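Local atomic coordinates of effector protein HopAB2 (Pseudomonas syringae pv. tomato, PDB entry 3TL8), a protein that acts as a type III effector and E3 ubiquitin ligase that suppresses plant immunity, yet triggers resistance in tomato when the host protein Pto recognises it. Residues His56-Leu61 against Ala105-Leu110. Residues are numbered along the deposited sequence; the frame is centred on the assembly and turned at random.
Sequences HLRTAL and ALNRML
An extended chain from CG to NE carries the R58 guanidinium to N107 and L110, while N107 keeps CG anti to its carbonyl carbon (chi1 -77°), which sets the amide carbon beside the backbone N; its OD1 faces the guanidinium. Two weak hydrogen bonds converge on that single oxygen: R58 NE lies 2.9 Å and R58 NH2 3.1 Å from N107 OD1. Both are bent; the guanidinium and amide planes are 39° apart, and OD1 approaches the guanidinium obliquely. The amide nitrogen is tethered within its own helix, N107 ND2 bonding to the carbonyl oxygen of N103, which helps fix the rotation of the acceptor. L110, the first residue to leave helical geometry, lays CB over the centre of one guanidinium face, 3.9 Å from R58 CZ, and its carbonyl O approaches R58 NH2 to 2.8 Å.

In the helical BAK1-binding domain of AvrPtoB, this contact joins helix 54-65 to the C-terminal end of helix 98-109, their local axes running roughly antiparallel at 145°, and exemplifies a long, charged side chain bridging a helix pair beside buried leucines. There L106 CD1 rests against both L57 and L61, one turn apart, 3.5 Å from L61 CD1 and 3.9 Å from L57 CG, the side chains crossing at about a right angle. Helix 29-49 adds to this apolar layer, with L47 against L57 and L44 against L106.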
loop_
_atom_site.group_PDB
_atom_site.type_symbol
_atom_site.label_atom_id
_atom_site.label_comp_id
_atom_site.label_asym_id
_atom_site.label_seq_id
_atom_site.Cartn_x
_atom_site.Cartn_y
_atom_site.Cartn_z
ATOM N N HIS B 56 24.671 14.006 5.923
ATOM C CA HIS B 56 24.579 14.104 4.474
ATOM C C HIS B 56 23.614 13.043 4.005
ATOM O O HIS B 56 22.708 13.303 3.225
ATOM C CB HIS B 56 25.940 13.767 3.878
ATOM C CG HIS B 56 26.364 14.662 2.760
ATOM N ND1 HIS B 56 26.458 16.030 2.897
ATOM C CD2 HIS B 56 26.754 14.380 1.495
ATOM C CE1 HIS B 56 26.871 16.555 1.757
ATOM N NE2 HIS B 56 27.058 15.575 0.890
ATOM N N LEU B 57 23.845 11.836 4.509
ATOM C CA LEU B 57 23.210 10.620 4.019
ATOM C C LEU B 57 21.710 10.561 4.291
ATOM O O LEU B 57 20.940 10.107 3.444
ATOM C CB LEU B 57 23.908 9.392 4.606
ATOM C CG LEU B 57 23.334 8.041 4.185
ATOM C CD1 LEU B 57 22.830 8.103 2.763
ATOM C CD2 LEU B 57 24.352 6.922 4.351
ATOM N N ARG B 58 21.301 11.015 5.470
ATOM C CA ARG B 58 19.887 11.102 5.803
ATOM C C ARG B 58 19.115 11.541 4.565
ATOM O O ARG B 58 18.104 10.941 4.201
ATOM C CB ARG B 58 19.682 12.134 6.913
ATOM C CG ARG B 58 19.058 11.609 8.191
ATOM C CD ARG B 58 19.001 12.721 9.222
ATOM N NE ARG B 58 18.314 12.315 10.442
ATOM C CZ ARG B 58 18.148 13.107 11.498
ATOM N NH1 ARG B 58 18.629 14.343 11.477
ATOM N NH2 ARG B 58 17.504 12.664 12.573
ATOM N N THR B 59 19.626 12.577 3.906
ATOM C CA THR B 59 18.933 13.222 2.795
ATOM C C THR B 59 18.725 12.312 1.586
ATOM O O THR B 59 17.627 12.245 1.041
ATOM C CB THR B 59 19.667 14.502 2.350
ATOM O OG1 THR B 59 20.030 15.271 3.502
ATOM C CG2 THR B 59 18.776 15.340 1.436
ATOM N N ALA B 60 19.774 11.617 1.164
ATOM C CA ALA B 60 19.665 10.748 -0.003
ATOM C C ALA B 60 18.685 9.611 0.273
ATOM O O ALA B 60 17.940 9.187 -0.615
ATOM C CB ALA B 60 21.022 10.198 -0.394
ATOM N N LEU B 61 18.701 9.126 1.510
ATOM C CA LEU B 61 17.822 8.047 1.934
ATOM C C LEU B 61 16.379 8.503 2.112
ATOM O O LEU B 61 15.450 7.782 1.766
ATOM C CB LEU B 61 18.330 7.432 3.235
ATOM C CG LEU B 61 19.148 6.165 3.048
ATOM C CD1 LEU B 61 19.406 5.513 4.391
ATOM C CD2 LEU B 61 18.401 5.225 2.125
ATOM N N ALA B 105 17.813 3.270 11.284
ATOM C CA ALA B 105 19.029 3.196 12.090
ATOM C C ALA B 105 19.777 4.525 12.092
ATOM O O ALA B 105 20.402 4.884 13.079
ATOM C CB ALA B 105 19.936 2.074 11.587
ATOM N N LEU B 106 19.697 5.244 10.979
ATOM C CA LEU B 106 20.265 6.573 10.872
ATOM C C LEU B 106 19.605 7.552 11.829
ATOM O O LEU B 106 20.278 8.182 12.642
ATOM C CB LEU B 106 20.125 7.105 9.443
ATOM C CG LEU B 106 21.087 6.618 8.360
ATOM C CD1 LEU B 106 20.799 7.349 7.059
ATOM C CD2 LEU B 106 22.523 6.850 8.789
ATOM N N ASN B 107 18.289 7.686 11.719
ATOM C CA ASN B 107 17.547 8.653 12.525
ATOM C C ASN B 107 17.670 8.407 14.017
ATOM O O ASN B 107 17.573 9.335 14.815
ATOM C CB ASN B 107 16.070 8.701 12.121
ATOM C CG ASN B 107 15.841 9.468 10.833
ATOM O OD1 ASN B 107 15.882 10.696 10.815
ATOM N ND2 ASN B 107 15.593 8.746 9.750
ATOM N N ARG B 108 17.878 7.154 14.398
ATOM C CA ARG B 108 18.117 6.840 15.795
ATOM C C ARG B 108 19.426 7.486 16.226
ATOM O O ARG B 108 19.515 8.092 17.292
ATOM C CB ARG B 108 18.165 5.328 16.021
ATOM C CG ARG B 108 16.790 4.664 16.145
ATOM C CD ARG B 108 16.909 3.212 16.603
ATOM N NE ARG B 108 17.774 3.083 17.777
ATOM C CZ ARG B 108 19.068 2.777 17.728
ATOM N NH1 ARG B 108 19.662 2.555 16.560
ATOM N NH2 ARG B 108 19.775 2.687 18.848
ATOM N N MET B 109 20.436 7.374 15.373
ATOM C CA MET B 109 21.762 7.876 15.698
ATOM C C MET B 109 21.859 9.405 15.674
ATOM O O MET B 109 22.712 9.979 16.348
ATOM C CB MET B 109 22.806 7.265 14.763
ATOM C CG MET B 109 24.229 7.437 15.250
ATOM S SD MET B 109 25.407 6.528 14.240
ATOM C CE MET B 109 25.086 7.258 12.641
ATOM N N LEU B 110 20.986 10.063 14.913
ATOM C CA LEU B 110 21.045 11.518 14.770
ATOM C C LEU B 110 19.768 12.225 15.230
ATOM O O LEU B 110 19.370 13.232 14.648
ATOM C CB LEU B 110 21.333 11.894 13.316
ATOM C CG LEU B 110 22.405 11.085 12.583
ATOM C CD1 LEU B 110 22.341 11.333 11.083
ATOM C CD2 LEU B 110 23.785 11.401 13.128
#